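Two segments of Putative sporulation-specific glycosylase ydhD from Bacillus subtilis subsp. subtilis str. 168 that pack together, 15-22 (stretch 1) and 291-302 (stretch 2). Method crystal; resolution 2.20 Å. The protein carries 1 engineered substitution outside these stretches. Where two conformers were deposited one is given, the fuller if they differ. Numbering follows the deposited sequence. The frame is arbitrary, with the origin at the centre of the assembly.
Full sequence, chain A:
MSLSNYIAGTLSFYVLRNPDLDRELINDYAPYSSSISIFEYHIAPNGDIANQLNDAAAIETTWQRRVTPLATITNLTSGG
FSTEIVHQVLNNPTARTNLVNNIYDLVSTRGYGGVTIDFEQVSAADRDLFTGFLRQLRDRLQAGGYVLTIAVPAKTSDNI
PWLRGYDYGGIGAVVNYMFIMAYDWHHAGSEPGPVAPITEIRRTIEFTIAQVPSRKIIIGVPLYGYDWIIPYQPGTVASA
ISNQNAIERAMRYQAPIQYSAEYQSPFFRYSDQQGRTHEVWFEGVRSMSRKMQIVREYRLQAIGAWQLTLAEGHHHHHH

Stretch 1 (15-22) VLRNPDLD
Stretch 2 291-302: KMQIVREYRLQA

How do the two backbones meet? Stretch 1 continues a strand through Val15, Leu16 and Arg17, then turns at Asn18; stretch 2 is a helix from Lys291 to Glu297, then a loop that becomes extended at Ala302. Arg17 and Ala302 form an antiparallel, non-hydrogen-bonded bridge pair, with 4.2 Å between Arg17 CA and Ala302 CA and diverging side chains. The adjoining hydrogen bond runs from Asn18 N to Gln301 O, 3.0 Å with an angle of 156° at the hydrogen. Ala302 (phi/psi -167/164) is almost fully extended, and its CB lies 3.5 Å from Val15 CG1.

What does the Asn18 side chain satisfy? With chi1 t and chi2 -15°, its amide serves both stretches. Asn18 ND2 donates to Leu300 O at 2.9 Å and 170°, a nearly linear bond to the loop following the helix. Asn18 OD1 accepts from Asp20 N at 3.2 Å, while Asn18 O accepts from Leu21 N at 3.1 Å, so the residue also ties down its own turn. Residues 19 to 21 have helical phi/psi values, from -64/-22 at Pro19 to -99/-15 at Leu21. Asn18 thus engages two successive carbonyls of stretch 2, one through its backbone and one through its side chain.

Which charges are paired? Asp20, chi1 m, directs its CA-to-CB bond toward stretch 2 and forms a two-pronged salt bridge with Arg296. Arg296 NE donates to Asp20 OD1 at 3.1 Å and 173°; Arg296 NH2 reaches Asp20 OD2 at 2.8 Å, but its 128° angle makes this shorter bond weak. Arg296 starts sideways and brings its end nearer through chi angles m, t, p and 180°, placing Pro19 CG over one face of its guanidinium, 4.1 Å from Arg296 NE. Arg17 makes a looser polar contact: its NE donates weakly to Gln301 OE1, 3.3 Å at 137°. The Gln301 CA-to-CB bond points away, yet chi1 t and chi2 p bring the side-chain end closer; its NE2 is hydrogen-bonded elsewhere in the structure.

What fills the space around these polar groups? Met292, chi1 t and chi2 p, extends from the helix so that its CE lies 3.6 Å from Leu16 O, 3.7 Å from Arg17 O and 3.9 Å from Pro19 CD. The methyl cannot satisfy those carbonyls as a conventional donor; it packs against them. Leu21, m then t, points its CA-to-CB bond toward stretch 2 and sets CD1 3.9 Å from both Leu300 O and Gln301 O, the two carbonyls Asn18 engages.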

# COMPACT_ATOMS: atom_id res chain seq x y z
N VAL A 15 -9.98 4.33 11.42
CA VAL A 15 -10.23 3.97 12.81
C VAL A 15 -11.03 2.67 12.92
O VAL A 15 -12.09 2.53 12.31
CB VAL A 15 -10.91 5.15 13.56
CG1 VAL A 15 -11.35 4.76 14.95
CG2 VAL A 15 -9.94 6.34 13.64
N LEU A 16 -10.49 1.72 13.69
CA LEU A 16 -11.12 0.42 13.95
C LEU A 16 -11.54 0.38 15.41
O LEU A 16 -10.73 0.06 16.28
CB LEU A 16 -10.13 -0.72 13.68
CG LEU A 16 -9.67 -0.92 12.24
CD1 LEU A 16 -8.20 -1.25 12.19
CD2 LEU A 16 -10.50 -1.98 11.54
N ARG A 17 -12.80 0.71 15.67
CA ARG A 17 -13.30 0.88 17.04
C ARG A 17 -13.16 -0.38 17.91
O ARG A 17 -13.32 -1.50 17.42
CB ARG A 17 -14.75 1.37 17.04
CG ARG A 17 -15.29 1.66 18.43
CD ARG A 17 -16.75 2.05 18.46
NE ARG A 17 -16.89 3.49 18.67
CZ ARG A 17 -17.99 4.08 19.11
NH1 ARG A 17 -19.08 3.36 19.37
NH2 ARG A 17 -18.00 5.40 19.28
N ASN A 18 -12.79 -0.17 19.17
CA ASN A 18 -12.95 -1.14 20.25
C ASN A 18 -14.37 -1.72 20.20
O ASN A 18 -15.34 -0.99 20.40
CB ASN A 18 -12.71 -0.43 21.59
CG ASN A 18 -12.66 -1.38 22.79
OD1 ASN A 18 -13.08 -2.53 22.72
ND2 ASN A 18 -12.16 -0.87 23.90
N PRO A 19 -14.49 -3.04 19.90
CA PRO A 19 -15.79 -3.70 19.72
C PRO A 19 -16.67 -3.73 20.98
O PRO A 19 -17.89 -3.86 20.88
CB PRO A 19 -15.40 -5.13 19.30
CG PRO A 19 -14.03 -5.32 19.83
CD PRO A 19 -13.37 -3.98 19.72
N ASP A 20 -16.03 -3.60 22.14
CA ASP A 20 -16.71 -3.54 23.43
C ASP A 20 -17.54 -2.27 23.65
O ASP A 20 -18.34 -2.20 24.59
CB ASP A 20 -15.69 -3.71 24.57
CG ASP A 20 -14.98 -5.04 24.52
OD1 ASP A 20 -14.03 -5.24 25.31
OD2 ASP A 20 -15.36 -5.90 23.70
N LEU A 21 -17.36 -1.27 22.79
CA LEU A 21 -17.98 0.04 22.97
C LEU A 21 -19.25 0.27 22.14
O LEU A 21 -20.00 1.22 22.41
CB LEU A 21 -16.97 1.17 22.70
CG LEU A 21 -15.70 1.27 23.56
CD1 LEU A 21 -14.93 2.54 23.19
CD2 LEU A 21 -15.99 1.25 25.06
N ASP A 22 -19.50 -0.57 21.14
CA ASP A 22 -20.68 -0.40 20.29
C ASP A 22 -21.82 -1.37 20.61
O ASP A 22 -22.98 -1.11 20.28
CB ASP A 22 -20.32 -0.43 18.79
CG ASP A 22 -19.40 -1.59 18.41
OD1 ASP A 22 -18.37 -1.33 17.75
OD2 ASP A 22 -19.70 -2.76 18.76
N LYS A 291 -2.50 -6.15 20.17
CA LYS A 291 -2.68 -4.71 20.20
C LYS A 291 -4.15 -4.31 20.40
O LYS A 291 -4.43 -3.37 21.15
CB LYS A 291 -2.10 -4.07 18.94
CG LYS A 291 -0.59 -3.95 18.95
CD LYS A 291 -0.06 -3.83 17.55
CE LYS A 291 1.42 -3.48 17.52
NZ LYS A 291 2.30 -4.51 18.15
N MET A 292 -5.07 -5.01 19.74
CA MET A 292 -6.51 -4.83 20.00
C MET A 292 -6.87 -5.29 21.42
O MET A 292 -7.75 -4.71 22.06
CB MET A 292 -7.37 -5.52 18.93
CG MET A 292 -8.89 -5.32 19.09
SD MET A 292 -9.44 -3.60 19.33
CE MET A 292 -10.08 -3.19 17.72
N GLN A 293 -6.16 -6.30 21.91
CA GLN A 293 -6.33 -6.81 23.26
C GLN A 293 -5.95 -5.80 24.34
O GLN A 293 -6.69 -5.64 25.31
CB GLN A 293 -5.53 -8.10 23.45
CG GLN A 293 -6.24 -9.36 22.96
CD GLN A 293 -5.36 -10.60 23.06
OE1 GLN A 293 -4.67 -10.80 24.06
NE2 GLN A 293 -5.39 -11.43 22.02
N ILE A 294 -4.83 -5.10 24.17
CA ILE A 294 -4.40 -4.07 25.13
C ILE A 294 -5.23 -2.79 25.03
O ILE A 294 -5.32 -2.02 25.99
CB ILE A 294 -2.86 -3.79 25.05
CG1 ILE A 294 -2.36 -3.25 26.39
CG2 ILE A 294 -2.51 -2.88 23.88
CD1 ILE A 294 -0.87 -3.27 26.57
N VAL A 295 -5.85 -2.58 23.87
CA VAL A 295 -6.80 -1.49 23.68
C VAL A 295 -8.06 -1.80 24.49
O VAL A 295 -8.60 -0.92 25.17
CB VAL A 295 -7.09 -1.25 22.17
CG1 VAL A 295 -8.44 -0.58 21.93
CG2 VAL A 295 -5.96 -0.41 21.56
N ARG A 296 -8.49 -3.06 24.44
CA ARG A 296 -9.67 -3.53 25.17
C ARG A 296 -9.42 -3.60 26.68
O ARG A 296 -10.31 -3.26 27.46
CB ARG A 296 -10.13 -4.88 24.64
CG ARG A 296 -10.80 -4.82 23.28
CD ARG A 296 -11.08 -6.21 22.73
NE ARG A 296 -12.33 -6.75 23.25
CZ ARG A 296 -12.82 -7.95 22.93
NH1 ARG A 296 -12.17 -8.75 22.09
NH2 ARG A 296 -13.97 -8.35 23.46
N GLU A 297 -8.22 -4.03 27.06
CA GLU A 297 -7.77 -4.09 28.46
C GLU A 297 -7.84 -2.72 29.15
O GLU A 297 -8.24 -2.63 30.31
CB GLU A 297 -6.35 -4.65 28.53
CG GLU A 297 -5.80 -4.86 29.95
CD GLU A 297 -4.29 -5.11 30.01
OE1 GLU A 297 -3.69 -4.83 31.07
OE2 GLU A 297 -3.70 -5.58 29.01
N TYR A 298 -7.46 -1.67 28.44
CA TYR A 298 -7.40 -0.33 29.02
C TYR A 298 -8.61 0.53 28.67
O TYR A 298 -8.58 1.74 28.92
CB TYR A 298 -6.12 0.37 28.60
CG TYR A 298 -4.90 -0.08 29.36
CD1 TYR A 298 -4.07 -1.09 28.87
CD2 TYR A 298 -4.56 0.52 30.57
CE1 TYR A 298 -2.94 -1.49 29.57
CE2 TYR A 298 -3.43 0.12 31.27
CZ TYR A 298 -2.63 -0.88 30.77
OH TYR A 298 -1.51 -1.26 31.49
N ARG A 299 -9.65 -0.11 28.12
CA ARG A 299 -10.90 0.56 27.72
C ARG A 299 -10.67 1.76 26.80
O ARG A 299 -11.34 2.79 26.92
CB ARG A 299 -11.74 0.94 28.95
CG ARG A 299 -12.66 -0.15 29.45
CD ARG A 299 -13.46 0.33 30.66
NE ARG A 299 -14.88 0.01 30.53
CZ ARG A 299 -15.78 0.82 29.97
NH1 ARG A 299 -17.05 0.45 29.89
NH2 ARG A 299 -15.42 2.01 29.49
N LEU A 300 -9.71 1.63 25.88
CA LEU A 300 -9.38 2.69 24.94
C LEU A 300 -10.39 2.75 23.79
O LEU A 300 -11.17 1.82 23.61
CB LEU A 300 -7.96 2.47 24.40
CG LEU A 300 -6.77 3.17 25.08
CD1 LEU A 300 -6.96 3.54 26.55
CD2 LEU A 300 -5.51 2.35 24.88
N GLN A 301 -10.36 3.84 23.02
CA GLN A 301 -11.35 4.07 21.96
C GLN A 301 -11.25 3.13 20.77
O GLN A 301 -12.26 2.57 20.33
CB GLN A 301 -11.29 5.52 21.47
CG GLN A 301 -12.21 5.87 20.29
CD GLN A 301 -13.71 5.84 20.63
OE1 GLN A 301 -14.54 5.53 19.78
NE2 GLN A 301 -14.05 6.18 21.87
N ALA A 302 -10.03 2.95 20.25
CA ALA A 302 -9.83 2.26 18.98
C ALA A 302 -8.39 1.86 18.69
O ALA A 302 -7.45 2.35 19.32
CB ALA A 302 -10.35 3.12 17.84